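Local coordinates for flagellar hook-associated protein 2 (Bdellovibrio bacteriovorus, PDB 6KTY) that probably caps the tip of the growing flagellum and promotes polymerisation of flagellin there, keeping exported subunits from leaking away unassembled, at residues V38-K43 with P165-T170; G50-D55 with G138-Y143; G62-E67 with V75-S80. All coordinates share one frame; numbering follows the deposited sequence.

Contact 1 (V38-K43 with P165-T170)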
loop_
_atom_site.group_PDB
_atom_site.type_symbol
_atom_site.label_atom_id
_atom_site.label_comp_id
_atom_site.label_asym_id
_atom_site.label_seq_id
_atom_site.Cartn_x
_atom_site.Cartn_y
_atom_site.Cartn_z
ATOM N N VAL A 38 -0.508 2.040 -12.403
ATOM C CA VAL A 38 -0.855 0.620 -12.336
ATOM C C VAL A 38 0.424 -0.232 -12.451
ATOM O O VAL A 38 0.638 -1.114 -11.654
ATOM C CB VAL A 38 -1.921 0.217 -13.392
ATOM C CG1 VAL A 38 -2.236 -1.259 -13.298
ATOM C CG2 VAL A 38 -3.234 1.026 -13.139
ATOM N N GLN A 39 1.284 0.083 -13.407
ATOM C CA GLN A 39 2.533 -0.668 -13.591
ATOM C C GLN A 39 3.577 0.294 -14.107
ATOM O O GLN A 39 3.261 1.141 -14.960
ATOM C CB GLN A 39 2.217 -1.756 -14.614
ATOM C CG GLN A 39 3.355 -2.528 -15.169
ATOM C CD GLN A 39 2.862 -3.404 -16.308
ATOM O OE1 GLN A 39 2.181 -4.398 -16.073
ATOM N NE2 GLN A 39 3.194 -3.025 -17.552
ATOM N N LEU A 40 4.805 0.198 -13.612
ATOM C CA LEU A 40 5.869 0.992 -14.180
ATOM C C LEU A 40 6.191 0.461 -15.580
ATOM O O LEU A 40 5.937 -0.698 -15.894
ATOM C CB LEU A 40 7.120 0.949 -13.314
ATOM C CG LEU A 40 7.002 1.579 -11.928
ATOM C CD1 LEU A 40 8.295 1.278 -11.182
ATOM C CD2 LEU A 40 6.756 3.103 -11.947
ATOM N N ALA A 41 6.740 1.313 -16.424
ATOM C CA ALA A 41 7.325 0.827 -17.676
ATOM C C ALA A 41 8.507 -0.121 -17.357
ATOM O O ALA A 41 9.225 0.114 -16.396
ATOM C CB ALA A 41 7.781 1.997 -18.519
ATOM N N GLN A 42 8.668 -1.183 -18.152
ATOM C CA GLN A 42 9.625 -2.256 -17.861
ATOM C C GLN A 42 10.679 -2.318 -18.971
ATOM O O GLN A 42 10.331 -2.237 -20.165
ATOM C CB GLN A 42 8.930 -3.613 -17.780
ATOM C CG GLN A 42 7.728 -3.686 -16.899
ATOM C CD GLN A 42 8.098 -3.782 -15.428
ATOM O OE1 GLN A 42 8.804 -4.688 -15.023
ATOM N NE2 GLN A 42 7.618 -2.852 -14.636
ATOM N N LYS A 43 11.945 -2.456 -18.555
ATOM C CA LYS A 43 13.062 -2.735 -19.450
ATOM C C LYS A 43 13.033 -4.188 -19.883
ATOM O O LYS A 43 12.701 -5.047 -19.082
ATOM C CB LYS A 43 14.397 -2.504 -18.736
ATOM C CG LYS A 43 14.644 -1.102 -18.272
ATOM C CD LYS A 43 15.898 -1.090 -17.377
ATOM C CE LYS A 43 15.840 -0.003 -16.304
ATOM N NZ LYS A 43 15.536 -0.595 -14.937
ATOM N N PRO A 165 5.285 4.902 -22.875
ATOM C CA PRO A 165 6.564 4.246 -23.131
ATOM C C PRO A 165 7.578 4.315 -21.974
ATOM O O PRO A 165 8.366 3.369 -21.788
ATOM C CB PRO A 165 7.096 4.994 -24.377
ATOM C CG PRO A 165 6.432 6.313 -24.346
ATOM C CD PRO A 165 5.074 6.091 -23.742
ATOM N N ASP A 166 7.557 5.422 -21.222
ATOM C CA ASP A 166 8.505 5.697 -20.159
ATOM C C ASP A 166 7.768 5.978 -18.840
ATOM O O ASP A 166 6.535 6.147 -18.826
ATOM C CB ASP A 166 9.353 6.927 -20.490
ATOM C CG ASP A 166 10.228 6.738 -21.738
ATOM O OD1 ASP A 166 10.910 5.689 -21.848
ATOM O OD2 ASP A 166 10.256 7.665 -22.585
ATOM N N ASN A 167 8.548 6.118 -17.765
ATOM C CA ASN A 167 8.024 6.408 -16.439
ATOM C C ASN A 167 8.010 7.889 -16.160
ATOM O O ASN A 167 8.380 8.351 -15.079
ATOM C CB ASN A 167 8.785 5.587 -15.383
ATOM C CG ASN A 167 8.504 4.126 -15.543
ATOM O OD1 ASN A 167 7.359 3.766 -15.593
ATOM N ND2 ASN A 167 9.521 3.292 -15.654
ATOM N N LYS A 168 7.567 8.612 -17.174
ATOM C CA LYS A 168 7.379 10.054 -17.099
ATOM C C LYS A 168 6.313 10.461 -18.104
ATOM O O LYS A 168 6.008 9.702 -19.012
ATOM C CB LYS A 168 8.680 10.819 -17.367
ATOM C CG LYS A 168 9.368 10.540 -18.699
ATOM C CD LYS A 168 10.471 11.592 -18.986
ATOM N N SER A 169 5.766 11.658 -17.940
ATOM C CA SER A 169 4.801 12.199 -18.881
ATOM C C SER A 169 4.742 13.716 -18.778
ATOM O O SER A 169 4.697 14.282 -17.671
ATOM C CB SER A 169 3.391 11.646 -18.642
ATOM O OG SER A 169 2.495 12.144 -19.631
ATOM N N THR A 170 4.734 14.360 -19.941
ATOM C CA THR A 170 4.384 15.770 -20.042
ATOM C C THR A 170 2.919 15.959 -20.499
ATOM O O THR A 170 2.432 17.090 -20.526
ATOM C CB THR A 170 5.326 16.499 -21.005
ATOM O OG1 THR A 170 5.200 15.933 -22.315
ATOM C CG2 THR A 170 6.782 16.362 -20.547
#
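The carboxamide of Asn167 lies against the backbone of Ala41 and binds it at both ends. OD1 accepts from Ala41 N at 2.7 Å, with the donor in the carbonyl plane on a lone pair, and ND2 gives a hydrogen to Ala41 O at 3.3 Å along a nearly straight line (170° at the hydrogen). Asn167 thus reads both the N-H and the C=O of one residue, much as a neighbouring strand would, and the paired bonds fix which way round the amide is turned. With CG anti to the carbonyl carbon (chi1 -67°), the Asn167 amide is carried toward Ala41. The methyl of Ala41 packs against the amide oxygen and the backbone of Pro165: CB is 3.4 Å from Asn167 OD1 and 3.6 Å from Pro165 O. Leu40 crosses the asparagine at about a right angle, bringing CD2 within 3.8 Å of Asn167 OD1. Gln42, whose CB points away from Asn167, donates from NE2 to Leu40 O, from above that carbonyl's plane.

The contact ties the chain leaving strand 32-39, just past a classic beta bulge at Val38 and Gln39 opposite Lys154, to the loop entering strand 168-169. Ala153 of strand 153-157 touches Ala41 and Asn167, Phe180 of strand 178-180 packs on Leu40 and Asn167, and Arg190 of a second subunit covers the same pair.

Contact 2 (G50-D55 with G138-Y143)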
loop_
_atom_site.group_PDB
_atom_site.type_symbol
_atom_site.label_atom_id
_atom_site.label_comp_id
_atom_site.label_asym_id
_atom_site.label_seq_id
_atom_site.Cartn_x
_atom_site.Cartn_y
_atom_site.Cartn_z
ATOM N N GLY A 50 22.506 -20.051 -12.368
ATOM C CA GLY A 50 23.381 -19.754 -11.228
ATOM C C GLY A 50 24.757 -20.381 -11.399
ATOM O O GLY A 50 24.894 -21.479 -11.958
ATOM N N PHE A 51 25.778 -19.680 -10.908
ATOM C CA PHE A 51 27.154 -20.155 -10.933
ATOM C C PHE A 51 27.704 -20.158 -9.525
ATOM O O PHE A 51 27.279 -19.323 -8.687
ATOM C CB PHE A 51 27.993 -19.245 -11.822
ATOM C CG PHE A 51 27.794 -19.490 -13.286
ATOM C CD1 PHE A 51 26.638 -19.067 -13.931
ATOM C CD2 PHE A 51 28.770 -20.141 -14.029
ATOM C CE1 PHE A 51 26.459 -19.307 -15.291
ATOM C CE2 PHE A 51 28.587 -20.386 -15.403
ATOM C CZ PHE A 51 27.434 -19.994 -16.022
ATOM N N PRO A 52 28.677 -21.056 -9.251
ATOM C CA PRO A 52 29.200 -21.118 -7.901
ATOM C C PRO A 52 30.107 -19.951 -7.547
ATOM O O PRO A 52 30.418 -19.760 -6.392
ATOM C CB PRO A 52 29.968 -22.461 -7.867
ATOM C CG PRO A 52 30.368 -22.726 -9.292
ATOM C CD PRO A 52 29.282 -22.069 -10.143
ATOM N N ASP A 53 30.547 -19.195 -8.538
ATOM C CA ASP A 53 31.452 -18.084 -8.313
ATOM C C ASP A 53 31.301 -17.173 -9.529
ATOM O O ASP A 53 30.729 -17.586 -10.554
ATOM C CB ASP A 53 32.890 -18.586 -8.193
ATOM C CG ASP A 53 33.380 -19.231 -9.469
ATOM O OD1 ASP A 53 33.671 -18.499 -10.437
ATOM O OD2 ASP A 53 33.465 -20.472 -9.510
ATOM N N LYS A 54 31.818 -15.960 -9.422
ATOM C CA LYS A 54 31.737 -15.015 -10.529
ATOM C C LYS A 54 33.108 -14.695 -11.098
ATOM O O LYS A 54 33.227 -13.877 -12.011
ATOM C CB LYS A 54 31.035 -13.725 -10.073
ATOM C CG LYS A 54 31.838 -12.802 -9.161
ATOM C CD LYS A 54 30.981 -11.584 -8.873
ATOM C CE LYS A 54 31.608 -10.596 -7.922
ATOM N NZ LYS A 54 33.040 -10.296 -8.218
ATOM N N ASP A 55 34.146 -15.324 -10.557
ATOM C CA ASP A 55 35.508 -14.926 -10.893
ATOM C C ASP A 55 36.447 -16.082 -11.220
ATOM O O ASP A 55 37.631 -15.844 -11.360
ATOM C CB ASP A 55 36.100 -14.098 -9.744
ATOM C CG ASP A 55 36.244 -14.900 -8.458
ATOM O OD1 ASP A 55 35.630 -15.985 -8.347
ATOM O OD2 ASP A 55 36.971 -14.442 -7.561
ATOM N N GLY A 138 33.486 -24.106 -22.322
ATOM C CA GLY A 138 33.226 -23.553 -21.001
ATOM C C GLY A 138 33.337 -24.624 -19.918
ATOM O O GLY A 138 33.211 -25.806 -20.194
ATOM N N ASP A 139 33.550 -24.190 -18.682
ATOM C CA ASP A 139 33.570 -25.089 -17.529
ATOM C C ASP A 139 32.138 -25.482 -17.216
ATOM O O ASP A 139 31.880 -26.533 -16.649
ATOM C CB ASP A 139 34.132 -24.384 -16.297
ATOM C CG ASP A 139 35.591 -24.033 -16.427
ATOM O OD1 ASP A 139 36.326 -24.700 -17.198
ATOM O OD2 ASP A 139 35.995 -23.065 -15.746
ATOM N N GLN A 140 31.214 -24.597 -17.563
ATOM C CA GLN A 140 29.831 -24.767 -17.235
ATOM C C GLN A 140 28.986 -24.027 -18.266
ATOM O O GLN A 140 29.369 -22.966 -18.748
ATOM C CB GLN A 140 29.575 -24.217 -15.833
ATOM C CG GLN A 140 28.147 -24.406 -15.335
ATOM C CD GLN A 140 27.852 -23.645 -14.047
ATOM O OE1 GLN A 140 28.706 -23.542 -13.154
ATOM N NE2 GLN A 140 26.640 -23.109 -13.947
ATOM N N ASP A 141 27.821 -24.589 -18.559
ATOM C CA ASP A 141 26.859 -23.993 -19.480
ATOM C C ASP A 141 26.280 -22.683 -18.945
ATOM O O ASP A 141 25.802 -22.632 -17.801
ATOM C CB ASP A 141 25.697 -24.975 -19.700
ATOM C CG ASP A 141 26.094 -26.183 -20.525
ATOM O OD1 ASP A 141 27.063 -26.102 -21.327
ATOM O OD2 ASP A 141 25.430 -27.229 -20.375
ATOM N N MET A 142 26.315 -21.627 -19.759
ATOM C CA MET A 142 25.570 -20.406 -19.446
ATOM C C MET A 142 24.361 -20.296 -20.329
ATOM O O MET A 142 24.461 -20.456 -21.539
ATOM C CB MET A 142 26.403 -19.127 -19.647
ATOM C CG MET A 142 25.837 -17.970 -18.873
ATOM S SD MET A 142 24.789 -16.864 -19.835
ATOM C CE MET A 142 26.099 -15.718 -20.304
ATOM N N TYR A 143 23.235 -19.996 -19.708
ATOM C CA TYR A 143 22.022 -19.772 -20.441
ATOM C C TYR A 143 21.154 -18.798 -19.669
ATOM O O TYR A 143 21.293 -18.635 -18.463
ATOM C CB TYR A 143 21.275 -21.110 -20.731
ATOM C CG TYR A 143 20.753 -21.862 -19.509
ATOM C CD1 TYR A 143 21.582 -22.710 -18.781
ATOM C CD2 TYR A 143 19.407 -21.767 -19.132
ATOM C CE1 TYR A 143 21.098 -23.409 -17.675
ATOM C CE2 TYR A 143 18.915 -22.441 -18.026
ATOM C CZ TYR A 143 19.762 -23.268 -17.315
ATOM O OH TYR A 143 19.267 -23.932 -16.235
#
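Gln140 NE2 donates to Gly50 O at 3.1 Å, and the same nitrogen sits over the centre of the Phe51 ring, 3.5 Å above its plane. The acceptor lies in the amide plane of Gln140, while the donor is tilted 22° from the carbonyl plane of Gly50. Because ring and carboxamide are only 13° apart, this is a stacked amide-on-ring arrangement, with the amide lying flat over one face and its N-H running across to the glycine carbonyl. An extended chain from Gln140, CG anti to the backbone N (chi1 -177°), carries the group over the ring, and the two side chains slide past each other in opposite directions. At the other end of the amide OE1 comes 3.5 Å from Phe51 CD2 and 3.4 Å from Pro52 CD.

The tip of the phenyl reaches the next two residues: Phe51 CZ lies 3.8 Å from Met142 CG and 3.6 Å from Asp141 O, both approaching obliquely. The Met142 side chain crosses that of Phe51 at about a right angle, touching it through CB and CG, and its end leads away. Asn49 also binds this loop, its ND2 donating to Asp141 O and its OD1 accepting from Tyr143 N, and Ile59 packs on both Phe51 and Met142.

In this way the loop after strand 45-48 is joined to the one leading into strand 144-148 in part by a neutral amide, at once hydrogen-bond donor and flat packing surface for the ring. The bond to Gly50 O would hold that amide against rotation and so keep it stacked on Phe51.

Contact 3 (G62-E67 with V75-S80)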
loop_
_atom_site.group_PDB
_atom_site.type_symbol
_atom_site.label_atom_id
_atom_site.label_comp_id
_atom_site.label_asym_id
_atom_site.label_seq_id
_atom_site.Cartn_x
_atom_site.Cartn_y
_atom_site.Cartn_z
ATOM N N GLY A 62 33.230 -17.376 -27.595
ATOM C CA GLY A 62 32.326 -17.327 -28.743
ATOM C C GLY A 62 31.622 -16.001 -28.703
ATOM O O GLY A 62 32.292 -14.964 -28.662
ATOM N N TYR A 63 30.283 -16.040 -28.685
ATOM C CA TYR A 63 29.495 -14.823 -28.589
ATOM C C TYR A 63 28.105 -15.012 -27.989
ATOM O O TYR A 63 27.560 -16.130 -27.924
ATOM C CB TYR A 63 29.382 -14.130 -29.955
ATOM C CG TYR A 63 28.534 -14.835 -30.995
ATOM C CD1 TYR A 63 27.135 -14.691 -31.016
ATOM C CD2 TYR A 63 29.113 -15.589 -31.983
ATOM C CE1 TYR A 63 26.352 -15.328 -31.990
ATOM C CE2 TYR A 63 28.340 -16.228 -32.955
ATOM C CZ TYR A 63 26.960 -16.082 -32.955
ATOM O OH TYR A 63 26.208 -16.720 -33.917
ATOM N N ILE A 64 27.530 -13.902 -27.549
ATOM C CA ILE A 64 26.134 -13.872 -27.121
ATOM C C ILE A 64 25.389 -12.933 -28.070
ATOM O O ILE A 64 25.853 -11.820 -28.336
ATOM C CB ILE A 64 25.977 -13.425 -25.666
ATOM C CG1 ILE A 64 26.638 -14.430 -24.722
ATOM C CG2 ILE A 64 24.518 -13.289 -25.273
ATOM C CD1 ILE A 64 26.893 -13.842 -23.353
ATOM N N LYS A 65 24.257 -13.414 -28.591
ATOM C CA LYS A 65 23.437 -12.666 -29.551
ATOM C C LYS A 65 22.312 -11.890 -28.864
ATOM O O LYS A 65 21.607 -12.395 -27.972
ATOM C CB LYS A 65 22.880 -13.655 -30.597
ATOM C CG LYS A 65 22.361 -13.059 -31.895
ATOM C CD LYS A 65 22.238 -14.154 -32.969
ATOM C CE LYS A 65 21.423 -13.700 -34.161
ATOM N NZ LYS A 65 20.948 -14.841 -34.992
ATOM N N PHE A 66 22.127 -10.643 -29.276
ATOM C CA PHE A 66 20.997 -9.850 -28.802
ATOM C C PHE A 66 20.258 -9.305 -30.014
ATOM O O PHE A 66 20.899 -8.885 -30.987
ATOM C CB PHE A 66 21.492 -8.700 -27.925
ATOM C CG PHE A 66 22.335 -9.149 -26.779
ATOM C CD1 PHE A 66 21.748 -9.752 -25.670
ATOM C CD2 PHE A 66 23.721 -8.987 -26.811
ATOM C CE1 PHE A 66 22.525 -10.185 -24.607
ATOM C CE2 PHE A 66 24.496 -9.408 -25.757
ATOM C CZ PHE A 66 23.897 -10.006 -24.642
ATOM N N GLU A 67 18.926 -9.355 -30.000
ATOM C CA GLU A 67 18.145 -8.690 -31.061
ATOM C C GLU A 67 17.612 -7.430 -30.413
ATOM O O GLU A 67 16.899 -7.507 -29.405
ATOM C CB GLU A 67 16.970 -9.511 -31.572
ATOM C CG GLU A 67 17.353 -10.846 -32.209
ATOM C CD GLU A 67 18.079 -10.701 -33.534
ATOM O OE1 GLU A 67 18.326 -9.569 -34.000
ATOM O OE2 GLU A 67 18.405 -11.743 -34.118
ATOM N N VAL A 75 27.798 -9.928 -29.150
ATOM C CA VAL A 75 28.894 -9.548 -28.250
ATOM C C VAL A 75 29.871 -10.720 -28.112
ATOM O O VAL A 75 29.483 -11.819 -27.729
ATOM C CB VAL A 75 28.361 -9.128 -26.852
ATOM C CG1 VAL A 75 29.495 -9.020 -25.825
ATOM C CG2 VAL A 75 27.601 -7.790 -26.950
ATOM N N TYR A 76 31.127 -10.458 -28.454
ATOM C CA TYR A 76 32.167 -11.485 -28.530
ATOM C C TYR A 76 32.764 -11.771 -27.159
ATOM O O TYR A 76 33.344 -10.883 -26.519
ATOM C CB TYR A 76 33.282 -11.045 -29.474
ATOM C CG TYR A 76 32.813 -10.624 -30.860
ATOM C CD1 TYR A 76 31.907 -11.410 -31.591
ATOM C CD2 TYR A 76 33.259 -9.430 -31.443
ATOM C CE1 TYR A 76 31.467 -11.023 -32.865
ATOM C CE2 TYR A 76 32.828 -9.042 -32.705
ATOM C CZ TYR A 76 31.938 -9.843 -33.414
ATOM O OH TYR A 76 31.521 -9.461 -34.676
ATOM N N ILE A 77 32.671 -13.028 -26.738
ATOM C CA ILE A 77 33.216 -13.445 -25.450
ATOM C C ILE A 77 34.575 -14.128 -25.632
ATOM O O ILE A 77 34.708 -15.198 -26.227
ATOM C CB ILE A 77 32.230 -14.309 -24.702
ATOM C CG1 ILE A 77 30.946 -13.488 -24.461
ATOM C CG2 ILE A 77 32.837 -14.795 -23.377
ATOM C CD1 ILE A 77 31.220 -12.132 -23.813
ATOM N N ASN A 78 35.581 -13.436 -25.128
ATOM C CA ASN A 78 36.936 -13.865 -25.200
ATOM C C ASN A 78 37.240 -14.811 -24.028
ATOM O O ASN A 78 37.034 -14.469 -22.867
ATOM C CB ASN A 78 37.807 -12.627 -25.182
ATOM C CG ASN A 78 39.238 -12.943 -25.297
ATOM O OD1 ASN A 78 39.675 -14.013 -24.884
ATOM N ND2 ASN A 78 39.999 -12.019 -25.837
ATOM N N GLY A 79 37.720 -16.012 -24.358
ATOM C CA GLY A 79 38.133 -16.993 -23.358
ATOM C C GLY A 79 39.080 -16.421 -22.317
ATOM O O GLY A 79 39.058 -16.850 -21.169
ATOM N N SER A 80 39.874 -15.423 -22.701
ATOM C CA SER A 80 40.771 -14.725 -21.763
ATOM C C SER A 80 40.114 -14.461 -20.436
ATOM O O SER A 80 40.741 -14.615 -19.387
ATOM C CB SER A 80 41.253 -13.370 -22.326
ATOM O OG SER A 80 41.442 -12.398 -21.294
#
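Val75 starts with CB 4.0 Å from Ile64 O and from Phe66 CE2. CG2, anti to its own carbonyl carbon, then reaches the edge of the Phe66 ring and lies near the ring plane, 3.7 Å from CE2. The ring and the valine therefore meet rim to methyl, and the ring face is not what Val75 touches.

Around this pair the two strands run antiparallel, their axes 4.7 Å apart at closest approach and 161° between directions. Ile64 and Val75 form a hydrogen-bonded pair, each N-H answering the other's C=O, and Gly62 with Ile77 forms a second. In the Gly62-Ile77 pair Gly62 N points onto a lone pair of Ile77 O, whereas Ile77 N reaches Gly62 O at 2.8 Å from above the carbonyl plane. Gly62 has backbone angles (151/-124) at which a CB would be jammed against the preceding carbonyl O.

Between them Tyr63 and Tyr76 make the non-hydrogen-bonded pair. Tyr63 CB sits at the edge of the Tyr76 ring, 4.1 Å from CD1, while Tyr63 CA makes a CH...O contact of 3.1 Å to Val75 O. The hydroxyl of Tyr63 is hydrogen-bonded to Lys132 NZ on strand 129-136. Past the strand, Asn78 OD1 accepts from Ser80 N in an Asx turn.

This is the beta hairpin of strands 63-68 and 71-77. Strand 129-136 pairs with the far edge of 63-68, and Ile133 touches Ile64. On the face carrying Ile64, Val75 and Ile77, helix 84-94 packs through Val87 on Ile77 and through Ile91 and Ala94 on Val75.

Contacts 2 and 3 belong to one lobe of this FliD fragment, on the same side of the chain's centre, with their centres about 15 Å apart. They share a seam where Met142 CE of contact 2 packs on Ile64 CD1 of contact 3 at 3.7 Å, so the loops of contact 2 and the hairpin of contact 3 pack their side chains together. Contact 1 lies on the opposite side of the centre, about 34 Å from contact 2 and about 31 Å from contact 3 between centres, and touches neither. In sequence its segments enclose both others. Of the three, contact 1 alone is reached by other subunits of the assembly.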